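Long-range contacts in BlEst2 (Bacillus licheniformis, PDB 6WPX), which probably hydrolyses ester bonds as an alpha/beta-hydrolase-type lipase or esterase, captured here in its propeptide form with an autoinhibitory C-terminal domain: residues S402-N406 and S454-A458; A206-I210 and E229-A233; G37-E41 and W74-D79. The contacts are given in a common frame with arbitrary orientation. Numbering follows the deposited sequence.

Overall arrangement
The chain closes contact 3 first, then contact 2, then contact 1. Their centres fall almost on a line: contacts 3 and 2 lie 30 Å apart, contacts 2 and 1 33 Å, and contacts 3 and 1 62 Å, on opposite sides of the chain's centre. Contacts 2 and 3 are made by loops at strand ends of the mixed alpha/beta-hydrolase sheet, contact 3 after edge strand 34-36 and contact 2 between strands 201-205 and 245-246 in sequence, at a probable catalytic acid. Contact 1, touching neither, lies at one end of a C-terminal antiparallel sheet, where the loop before strand 407-417 pairs with the end of strand 445-456.

Contact 1: S402-N406 and S454-A458; sequences SNLAN and SGKTA
Two backbone hydrogen bonds between Ala405 and Lys456 hold the segments together: Ala405 N to Lys456 O at 3.1 Å and Lys456 N to Ala405 O at 2.9 Å, both close to linear. They define an antiparallel hydrogen-bonded pair, Ala405 CA lying 5.1 Å from Lys456 CA; on either side, Leu404 CA is 5.1 Å from Thr457 CA and Asn406 CA 5.1 Å from Gly455 CA. Towards Asn403 and Ala458 a water replaces direct bonding: Asn403, with chi1 p, presents OD1 to it (2.7 Å), and Ala458 N donates to it (2.8 Å). Ala405 and Lys456 lie on one face, CB to CB 4.4 Å. Leu404 (chi1 m, chi2 t) brings CD2 to 4.0 Å from Thr457 CA and packs against helix 389-397 and Phe463. Gly455 suits its place, since a CB would clash with Ala405 O. Asn406, at phi/psi 57/49, turns a corner, past which this antiparallel bridge continues the pairing of strands 407-417 and 445-456, where Ser454 bonds Lys408.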
ATOM      1  N   SER A 402      -8.241  12.048 -27.192  1.00 64.12           N
ATOM      2  CA  SER A 402      -6.825  11.689 -27.240  1.00 60.55           C
ATOM      3  C   SER A 402      -6.375  11.420 -28.672  1.00 60.24           C
ATOM      4  O   SER A 402      -7.216  11.221 -29.552  1.00 60.15           O
ATOM      5  CB  SER A 402      -6.555  10.474 -26.355  1.00 61.82           C
ATOM      6  OG  SER A 402      -7.317   9.348 -26.760  1.00 70.27           O
ATOM      7  N   ASN A 403      -5.044  11.406 -28.903  1.00 53.66           N
ATOM      8  CA  ASN A 403      -4.441  11.093 -30.202  1.00 53.36           C
ATOM      9  C   ASN A 403      -4.113   9.587 -30.288  1.00 52.93           C
ATOM     10  O   ASN A 403      -3.278   9.169 -31.098  1.00 52.65           O
ATOM     11  CB  ASN A 403      -3.225  11.988 -30.509  1.00 56.06           C
ATOM     12  CG  ASN A 403      -2.167  12.043 -29.430  1.00 84.51           C
ATOM     13  OD1 ASN A 403      -1.859  11.050 -28.767  1.00 77.14           O
ATOM     14  ND2 ASN A 403      -1.546  13.202 -29.262  1.00 80.18           N
ATOM     15  N   LEU A 404      -4.803   8.777 -29.440  1.00 46.08           N
ATOM     16  CA  LEU A 404      -4.725   7.313 -29.403  1.00 43.49           C
ATOM     17  C   LEU A 404      -5.714   6.720 -30.411  1.00 50.82           C
ATOM     18  O   LEU A 404      -6.866   7.174 -30.482  1.00 51.50           O
ATOM     19  CB  LEU A 404      -5.022   6.768 -27.999  1.00 40.68           C
ATOM     20  CG  LEU A 404      -3.980   6.999 -26.903  1.00 41.42           C
ATOM     21  CD1 LEU A 404      -4.315   6.189 -25.665  1.00 38.84           C
ATOM     22  CD2 LEU A 404      -2.583   6.662 -27.376  1.00 40.71           C
ATOM     23  N   ALA A 405      -5.226   5.714 -31.156  1.00 47.49           N
ATOM     24  CA  ALA A 405      -5.938   5.035 -32.265  1.00 47.74           C
ATOM     25  C   ALA A 405      -6.185   3.545 -32.008  1.00 49.98           C
ATOM     26  O   ALA A 405      -5.283   2.879 -31.491  1.00 48.48           O
ATOM     27  CB  ALA A 405      -5.133   5.205 -33.525  1.00 49.62           C
ATOM     28  N   ASN A 406      -7.365   3.072 -32.424  1.00 46.30           N
ATOM     29  CA  ASN A 406      -7.832   1.661 -32.348  1.00 44.57           C
ATOM     30  C   ASN A 406      -7.784   1.175 -30.892  1.00 46.45           C
ATOM     31  O   ASN A 406      -7.316   0.053 -30.676  1.00 44.38           O
ATOM     32  CB  ASN A 406      -7.014   0.756 -33.271  1.00 44.12           C
ATOM     33  CG  ASN A 406      -6.716   1.324 -34.648  1.00 66.99           C
ATOM     34  OD1 ASN A 406      -7.335   2.280 -35.098  1.00 61.67           O
ATOM     35  ND2 ASN A 406      -5.742   0.752 -35.331  1.00 54.57           N
ATOM     36  N   SER A 454      -5.227  -1.612 -24.919  1.00 25.74           N
ATOM     37  CA  SER A 454      -4.346  -1.837 -26.054  1.00 26.32           C
ATOM     38  C   SER A 454      -4.765  -0.885 -27.182  1.00 31.80           C
ATOM     39  O   SER A 454      -5.889  -0.390 -27.196  1.00 31.67           O
ATOM     40  CB  SER A 454      -4.443  -3.282 -26.541  1.00 26.13           C
ATOM     41  OG  SER A 454      -5.774  -3.590 -26.922  1.00 38.15           O
ATOM     42  N   GLY A 455      -3.856  -0.684 -28.123  1.00 29.31           N
ATOM     43  CA  GLY A 455      -4.061   0.149 -29.296  1.00 30.50           C
ATOM     44  C   GLY A 455      -2.752   0.658 -29.850  1.00 35.50           C
ATOM     45  O   GLY A 455      -1.691   0.085 -29.603  1.00 34.66           O
ATOM     46  N   LYS A 456      -2.822   1.760 -30.586  1.00 34.91           N
ATOM     47  CA  LYS A 456      -1.674   2.382 -31.221  1.00 35.28           C
ATOM     48  C   LYS A 456      -1.533   3.802 -30.736  1.00 38.23           C
ATOM     49  O   LYS A 456      -2.545   4.441 -30.447  1.00 38.06           O
ATOM     50  CB  LYS A 456      -1.896   2.401 -32.738  1.00 39.01           C
ATOM     51  CG  LYS A 456      -1.234   1.264 -33.499  1.00 48.85           C
ATOM     52  CD  LYS A 456      -1.711   1.230 -34.969  1.00 58.59           C
ATOM     53  CE  LYS A 456      -1.522   2.536 -35.714  1.00 66.44           C
ATOM     54  NZ  LYS A 456      -2.044   2.490 -37.103  1.00 72.13           N
ATOM     55  N   THR A 457      -0.286   4.311 -30.687  1.00 34.90           N
ATOM     56  CA  THR A 457      -0.005   5.711 -30.329  1.00 37.05           C
ATOM     57  C   THR A 457      -0.112   6.582 -31.603  1.00 45.91           C
ATOM     58  O   THR A 457      -0.348   6.038 -32.691  1.00 46.39           O
ATOM     59  CB  THR A 457       1.381   5.846 -29.640  1.00 47.22           C
ATOM     60  OG1 THR A 457       2.417   5.664 -30.607  1.00 51.06           O
ATOM     61  CG2 THR A 457       1.568   4.864 -28.480  1.00 41.34           C
ATOM     62  N   ALA A 458       0.095   7.914 -31.484  1.00 46.22           N
ATOM     63  CA  ALA A 458       0.077   8.838 -32.627  1.00 48.98           C
ATOM     64  C   ALA A 458       1.164   8.547 -33.674  1.00 55.71           C
ATOM     65  O   ALA A 458       0.946   8.813 -34.856  1.00 57.01           O
ATOM     66  CB  ALA A 458       0.194  10.269 -32.142  1.00 50.49           C
TER
HETATM   67  O   HOH W   1      -0.110   8.942 -28.869  1.00 29.21           O

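Contact 2: A206-I210 and E229-A233; sequences AGNKI and ENDGA
Neither segment forms regular secondary structure; they cross with end-to-end directions 66° apart, Asn208 CA lying 4.7 Å from Asn230 CA and Ile210 CA 4.7 Å from Gly232 CA. Without direct hydrogen bonds, the backbones meet through CA-H...O contacts, Asn208 CA to Asn230 O and Asp231 CA to Lys209 O, both 3.3 Å. One water joins Gly207 N (2.8 Å) to Asp231 OD2 (2.6 Å), another Asn208 O (2.7 Å) to Asn230 N (2.9 Å). Consecutive Asx turns shape segment 229-233: Asn230 OD1 accepts from Gly232 N (2.8 Å) and Asp231 OD1 from Ala233 N (2.9 Å), both side chains with chi1 p. Gly232, at phi/psi 96/-17, has no CB to jam against Asp231 O. Ile210 CG2 lies 3.4 Å from Asn230 OD1. Asp231 OD2 also bonds His254 ND1, consistent with the acid-histidine pair of an alpha/beta-hydrolase triad. The loop after strand 201-205 thus crosses the one before strand 245-246, with helix 218-224 between them in sequence and touching Ile210 and Asn230.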
ATOM      1  N   ALA A 206       5.238  10.876   7.030  1.00 12.05           N
ATOM      2  CA  ALA A 206       5.314  10.053   5.823  1.00 12.80           C
ATOM      3  C   ALA A 206       6.716  10.146   5.270  1.00 15.24           C
ATOM      4  O   ALA A 206       7.389  11.164   5.454  1.00 13.56           O
ATOM      5  CB  ALA A 206       4.297  10.523   4.786  1.00 14.36           C
ATOM      6  N   GLY A 207       7.152   9.082   4.615  1.00 13.21           N
ATOM      7  CA  GLY A 207       8.465   9.044   3.982  1.00 13.91           C
ATOM      8  C   GLY A 207       8.370   9.198   2.471  1.00 17.07           C
ATOM      9  O   GLY A 207       7.315   8.928   1.880  1.00 15.13           O
ATOM     10  N   ASN A 208       9.463   9.643   1.836  1.00 14.61           N
ATOM     11  CA  ASN A 208       9.502   9.794   0.367  1.00 15.51           C
ATOM     12  C   ASN A 208      10.657   8.996  -0.231  1.00 17.70           C
ATOM     13  O   ASN A 208      10.965   9.166  -1.401  1.00 15.74           O
ATOM     14  CB  ASN A 208       9.629  11.266  -0.034  1.00 20.29           C
ATOM     15  CG  ASN A 208      10.875  11.924   0.490  1.00 26.47           C
ATOM     16  OD1 ASN A 208      11.845  11.276   0.858  1.00 20.39           O
ATOM     17  ND2 ASN A 208      10.837  13.215   0.645  1.00 32.74           N
ATOM     18  N   LYS A 209      11.325   8.179   0.585  1.00 14.26           N
ATOM     19  CA  LYS A 209      12.468   7.407   0.111  1.00 15.98           C
ATOM     20  C   LYS A 209      12.011   6.013  -0.316  1.00 19.84           C
ATOM     21  O   LYS A 209      11.302   5.355   0.428  1.00 18.50           O
ATOM     22  CB  LYS A 209      13.560   7.324   1.208  1.00 17.85           C
ATOM     23  CG  LYS A 209      14.863   6.702   0.711  1.00 35.08           C
ATOM     24  CD  LYS A 209      16.082   7.075   1.557  1.00 45.96           C
ATOM     25  CE  LYS A 209      16.341   6.098   2.678  1.00 54.29           C
ATOM     26  NZ  LYS A 209      17.677   6.309   3.293  1.00 67.51           N
ATOM     27  N   ILE A 210      12.419   5.560  -1.494  1.00 17.17           N
ATOM     28  CA  ILE A 210      12.036   4.204  -1.901  1.00 18.08           C
ATOM     29  C   ILE A 210      13.233   3.269  -1.681  1.00 22.50           C
ATOM     30  O   ILE A 210      14.309   3.735  -1.295  1.00 20.04           O
ATOM     31  CB  ILE A 210      11.415   4.143  -3.321  1.00 20.80           C
ATOM     32  CG1 ILE A 210      12.469   4.408  -4.444  1.00 21.62           C
ATOM     33  CG2 ILE A 210      10.226   5.104  -3.431  1.00 20.19           C
ATOM     34  CD1 ILE A 210      12.066   3.719  -5.854  1.00 22.39           C
ATOM     35  N   GLU A 229       4.969  10.446  -4.821  1.00 15.45           N
ATOM     36  CA  GLU A 229       5.981  10.274  -3.773  1.00 15.60           C
ATOM     37  C   GLU A 229       5.515   9.221  -2.769  1.00 17.11           C
ATOM     38  O   GLU A 229       4.338   9.174  -2.415  1.00 16.83           O
ATOM     39  CB  GLU A 229       6.262  11.619  -3.050  1.00 18.56           C
ATOM     40  CG  GLU A 229       6.897  12.691  -3.928  1.00 36.36           C
ATOM     41  CD  GLU A 229       8.088  12.327  -4.802  1.00 70.69           C
ATOM     42  OE1 GLU A 229       7.866  12.171  -6.023  1.00 79.04           O
ATOM     43  OE2 GLU A 229       9.227  12.214  -4.290  1.00 66.18           O
ATOM     44  N   ASN A 230       6.412   8.334  -2.365  1.00 12.58           N
ATOM     45  CA  ASN A 230       6.018   7.239  -1.518  1.00 11.92           C
ATOM     46  C   ASN A 230       7.224   6.707  -0.773  1.00 14.75           C
ATOM     47  O   ASN A 230       8.351   7.071  -1.097  1.00 15.26           O
ATOM     48  CB  ASN A 230       5.350   6.133  -2.414  1.00 10.85           C
ATOM     49  CG  ASN A 230       6.333   5.428  -3.296  1.00 17.11           C
ATOM     50  OD1 ASN A 230       6.950   4.455  -2.876  1.00 13.89           O
ATOM     51  ND2 ASN A 230       6.546   5.928  -4.508  1.00 13.39           N
ATOM     52  N   ASP A 231       6.997   5.836   0.204  1.00 10.50           N
ATOM     53  CA  ASP A 231       8.097   5.292   1.004  1.00  9.72           C
ATOM     54  C   ASP A 231       8.371   3.803   0.644  1.00 15.91           C
ATOM     55  O   ASP A 231       8.979   3.090   1.438  1.00 15.48           O
ATOM     56  CB  ASP A 231       7.789   5.440   2.509  1.00  8.00           C
ATOM     57  CG  ASP A 231       6.636   4.575   3.015  1.00 17.22           C
ATOM     58  OD1 ASP A 231       6.075   3.785   2.214  1.00 16.77           O
ATOM     59  OD2 ASP A 231       6.328   4.646   4.204  1.00 21.57           O
ATOM     60  N   GLY A 232       7.879   3.357  -0.521  1.00 14.47           N
ATOM     61  CA  GLY A 232       8.028   1.969  -0.948  1.00 14.76           C
ATOM     62  C   GLY A 232       6.806   1.130  -0.611  1.00 17.53           C
ATOM     63  O   GLY A 232       6.614   0.059  -1.191  1.00 14.15           O
ATOM     64  N   ALA A 233       5.939   1.621   0.300  1.00 12.50           N
ATOM     65  CA  ALA A 233       4.735   0.866   0.664  1.00 12.96           C
ATOM     66  C   ALA A 233       3.503   1.734   0.693  1.00 14.08           C
ATOM     67  O   ALA A 233       2.409   1.227   0.533  1.00 12.88           O
ATOM     68  CB  ALA A 233       4.928   0.199   2.022  1.00 14.17           C
TER
HETATM   69  O   HOH W   2       5.258   6.997   4.664  1.00 15.44           O
HETATM   70  O   HOH W   3       9.106   8.923  -3.387  1.00 22.34           O

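Contact 3: G37-E41 and W74-D79; sequences GDPVE and WKNGYD
This is a surface contact: an irregular loop leaving edge strand 34-36 lies against the C-terminal end of helix 69-75 and the turn that follows. The helix finishes in a Schellman motif: Tyr78 N bonds the carbonyl of the residue before Trp74, Gly77 N bonds Trp74 O at 2.9 Å, and Gly77 (phi/psi 83/20) is the C-prime residue. Two direct hydrogen bonds fix the loop here. Trp74 (chi1 t, chi2 86°) directs its NE1 to Pro39 O at 2.9 Å, the carbonyl lying near the ring plane, and Asp79 (chi1 m) accepts from Val40 N through OD1 at 2.9 Å. Between these bonds Val40 (chi1 t) inserts CG2, which reaches 3.9 Å from Trp74 CD1, 3.6 Å from Gly77 C and 3.4 Å from Tyr78 O; Val40 CA sits 5.8 Å from Asp79 CA. Three waters bridge the seam: one lies 2.7 Å from Gly37 O and 2.8 Å from Asp79 OD1, while the others donate to both segments, at Asp38 O (2.8 Å) and Tyr78 O (2.9 Å), and at Val40 O and Asp79 OD2 (both 2.7 Å). Backbone bonds of Gly37 with Ala80 and Asp79 with Ile50 carry the contact into the mixed sheet, where strand 80-83 runs between 34-36 and 50-53; the CA-to-CB bond of Tyr78 points away, and its side chain packs on Phe264 of helix 260-267.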
ATOM      1  N   GLY A  37       7.751  -0.329  28.808  1.00 23.08           N
ATOM      2  CA  GLY A  37       9.186  -0.168  28.631  1.00 21.38           C
ATOM      3  C   GLY A  37       9.777   0.176  29.985  1.00 24.86           C
ATOM      4  O   GLY A  37       9.037   0.300  30.973  1.00 23.39           O
ATOM      5  N   ASP A  38      11.106   0.367  30.043  1.00 21.21           N
ATOM      6  CA  ASP A  38      11.794   0.696  31.295  1.00 23.67           C
ATOM      7  C   ASP A  38      11.223   1.936  31.941  1.00 27.12           C
ATOM      8  O   ASP A  38      10.889   2.885  31.227  1.00 25.83           O
ATOM      9  CB  ASP A  38      13.312   0.854  31.094  1.00 26.49           C
ATOM     10  CG  ASP A  38      14.038  -0.445  30.795  1.00 38.09           C
ATOM     11  OD1 ASP A  38      13.556  -1.513  31.238  1.00 42.81           O
ATOM     12  OD2 ASP A  38      15.104  -0.389  30.159  1.00 41.19           O
ATOM     13  N   PRO A  39      11.043   1.942  33.277  1.00 23.33           N
ATOM     14  CA  PRO A  39      10.455   3.128  33.903  1.00 21.82           C
ATOM     15  C   PRO A  39      11.421   4.304  33.922  1.00 24.96           C
ATOM     16  O   PRO A  39      12.619   4.132  34.145  1.00 25.09           O
ATOM     17  CB  PRO A  39      10.115   2.644  35.334  1.00 25.78           C
ATOM     18  CG  PRO A  39      11.057   1.534  35.603  1.00 29.86           C
ATOM     19  CD  PRO A  39      11.344   0.880  34.270  1.00 24.99           C
ATOM     20  N   VAL A  40      10.895   5.501  33.678  1.00 20.35           N
ATOM     21  CA  VAL A  40      11.655   6.743  33.742  1.00 19.26           C
ATOM     22  C   VAL A  40      11.717   7.059  35.234  1.00 25.88           C
ATOM     23  O   VAL A  40      10.709   6.886  35.947  1.00 24.29           O
ATOM     24  CB  VAL A  40      10.954   7.842  32.895  1.00 22.11           C
ATOM     25  CG1 VAL A  40      11.560   9.227  33.136  1.00 22.32           C
ATOM     26  CG2 VAL A  40      11.015   7.486  31.412  1.00 20.48           C
ATOM     27  N   GLU A  41      12.910   7.440  35.736  1.00 22.50           N
ATOM     28  CA  GLU A  41      13.059   7.709  37.162  1.00 23.15           C
ATOM     29  C   GLU A  41      12.120   8.813  37.632  1.00 25.36           C
ATOM     30  O   GLU A  41      11.474   8.657  38.654  1.00 23.23           O
ATOM     31  CB  GLU A  41      14.519   8.037  37.532  1.00 25.27           C
ATOM     32  CG  GLU A  41      14.734   8.122  39.033  1.00 33.30           C
ATOM     33  CD  GLU A  41      16.123   8.467  39.538  1.00 51.31           C
ATOM     34  OE1 GLU A  41      16.260   8.628  40.770  1.00 48.79           O
ATOM     35  OE2 GLU A  41      17.070   8.556  38.724  1.00 43.70           O
ATOM     36  N   TRP A  74      12.745   6.184  26.541  1.00 16.73           N
ATOM     37  CA  TRP A  74      13.267   6.218  27.905  1.00 16.90           C
ATOM     38  C   TRP A  74      14.318   7.308  28.105  1.00 21.88           C
ATOM     39  O   TRP A  74      14.184   8.106  29.041  1.00 21.20           O
ATOM     40  CB  TRP A  74      13.816   4.846  28.318  1.00 17.72           C
ATOM     41  CG  TRP A  74      14.333   4.810  29.730  1.00 20.06           C
ATOM     42  CD1 TRP A  74      13.607   4.577  30.854  1.00 23.51           C
ATOM     43  CD2 TRP A  74      15.657   5.117  30.166  1.00 21.96           C
ATOM     44  NE1 TRP A  74      14.407   4.678  31.967  1.00 25.09           N
ATOM     45  CE2 TRP A  74      15.676   4.996  31.573  1.00 27.14           C
ATOM     46  CE3 TRP A  74      16.853   5.452  29.497  1.00 23.70           C
ATOM     47  CZ2 TRP A  74      16.835   5.217  32.332  1.00 27.64           C
ATOM     48  CZ3 TRP A  74      17.989   5.696  30.250  1.00 26.05           C
ATOM     49  CH2 TRP A  74      17.984   5.549  31.648  1.00 27.46           C
ATOM     50  N   LYS A  75      15.354   7.375  27.235  1.00 19.34           N
ATOM     51  CA  LYS A  75      16.437   8.353  27.422  1.00 19.91           C
ATOM     52  C   LYS A  75      15.965   9.811  27.284  1.00 23.01           C
ATOM     53  O   LYS A  75      16.629  10.712  27.762  1.00 24.84           O
ATOM     54  CB  LYS A  75      17.646   8.055  26.514  1.00 21.59           C
ATOM     55  CG  LYS A  75      17.525   8.512  25.075  1.00 17.19           C
ATOM     56  CD  LYS A  75      18.766   8.081  24.342  1.00 25.05           C
ATOM     57  CE  LYS A  75      18.716   8.290  22.854  1.00 27.31           C
ATOM     58  NZ  LYS A  75      20.000   7.823  22.245  1.00 24.78           N
ATOM     59  N   ASN A  76      14.817  10.018  26.660  1.00 17.53           N
ATOM     60  CA  ASN A  76      14.233  11.335  26.482  1.00 16.34           C
ATOM     61  C   ASN A  76      13.153  11.626  27.518  1.00 20.21           C
ATOM     62  O   ASN A  76      12.434  12.614  27.395  1.00 18.77           O
ATOM     63  CB  ASN A  76      13.752  11.530  25.053  1.00 12.56           C
ATOM     64  CG  ASN A  76      14.901  11.775  24.078  1.00 21.80           C
ATOM     65  OD1 ASN A  76      15.560  12.800  24.136  1.00 25.81           O
ATOM     66  ND2 ASN A  76      15.221  10.811  23.216  1.00 12.64           N
ATOM     67  N   GLY A  77      13.059  10.767  28.539  1.00 18.54           N
ATOM     68  CA  GLY A  77      12.171  10.945  29.686  1.00 18.26           C
ATOM     69  C   GLY A  77      10.738  10.501  29.496  1.00 21.90           C
ATOM     70  O   GLY A  77       9.859  10.916  30.259  1.00 19.19           O
ATOM     71  N   TYR A  78      10.503   9.632  28.500  1.00 18.47           N
ATOM     72  CA  TYR A  78       9.180   9.119  28.224  1.00 17.98           C
ATOM     73  C   TYR A  78       9.003   7.698  28.677  1.00 22.88           C
ATOM     74  O   TYR A  78       9.792   6.816  28.328  1.00 23.11           O
ATOM     75  CB  TYR A  78       8.822   9.209  26.725  1.00 17.24           C
ATOM     76  CG  TYR A  78       8.409  10.593  26.292  1.00 16.32           C
ATOM     77  CD1 TYR A  78       9.359  11.554  25.976  1.00 16.75           C
ATOM     78  CD2 TYR A  78       7.070  10.965  26.269  1.00 17.46           C
ATOM     79  CE1 TYR A  78       8.988  12.848  25.620  1.00 19.99           C
ATOM     80  CE2 TYR A  78       6.685  12.258  25.915  1.00 18.63           C
ATOM     81  CZ  TYR A  78       7.649  13.195  25.590  1.00 24.61           C
ATOM     82  OH  TYR A  78       7.295  14.483  25.272  1.00 25.36           O
ATOM     83  N   ASP A  79       7.937   7.465  29.418  1.00 20.46           N
ATOM     84  CA  ASP A  79       7.526   6.102  29.739  1.00 20.33           C
ATOM     85  C   ASP A  79       6.843   5.598  28.479  1.00 24.46           C
ATOM     86  O   ASP A  79       6.439   6.405  27.622  1.00 21.14           O
ATOM     87  CB  ASP A  79       6.594   6.046  30.939  1.00 21.43           C
ATOM     88  CG  ASP A  79       7.371   6.085  32.229  1.00 23.64           C
ATOM     89  OD1 ASP A  79       8.291   5.229  32.407  1.00 20.74           O
ATOM     90  OD2 ASP A  79       7.074   6.960  33.055  1.00 21.56           O
TER
HETATM   91  O   HOH W   4       7.836   2.741  31.106  1.00 25.33           O
HETATM   92  O   HOH W   5      10.401   4.026  28.705  1.00 21.85           O
HETATM   93  O   HOH W   6       8.123   6.307  35.445  1.00 18.55           O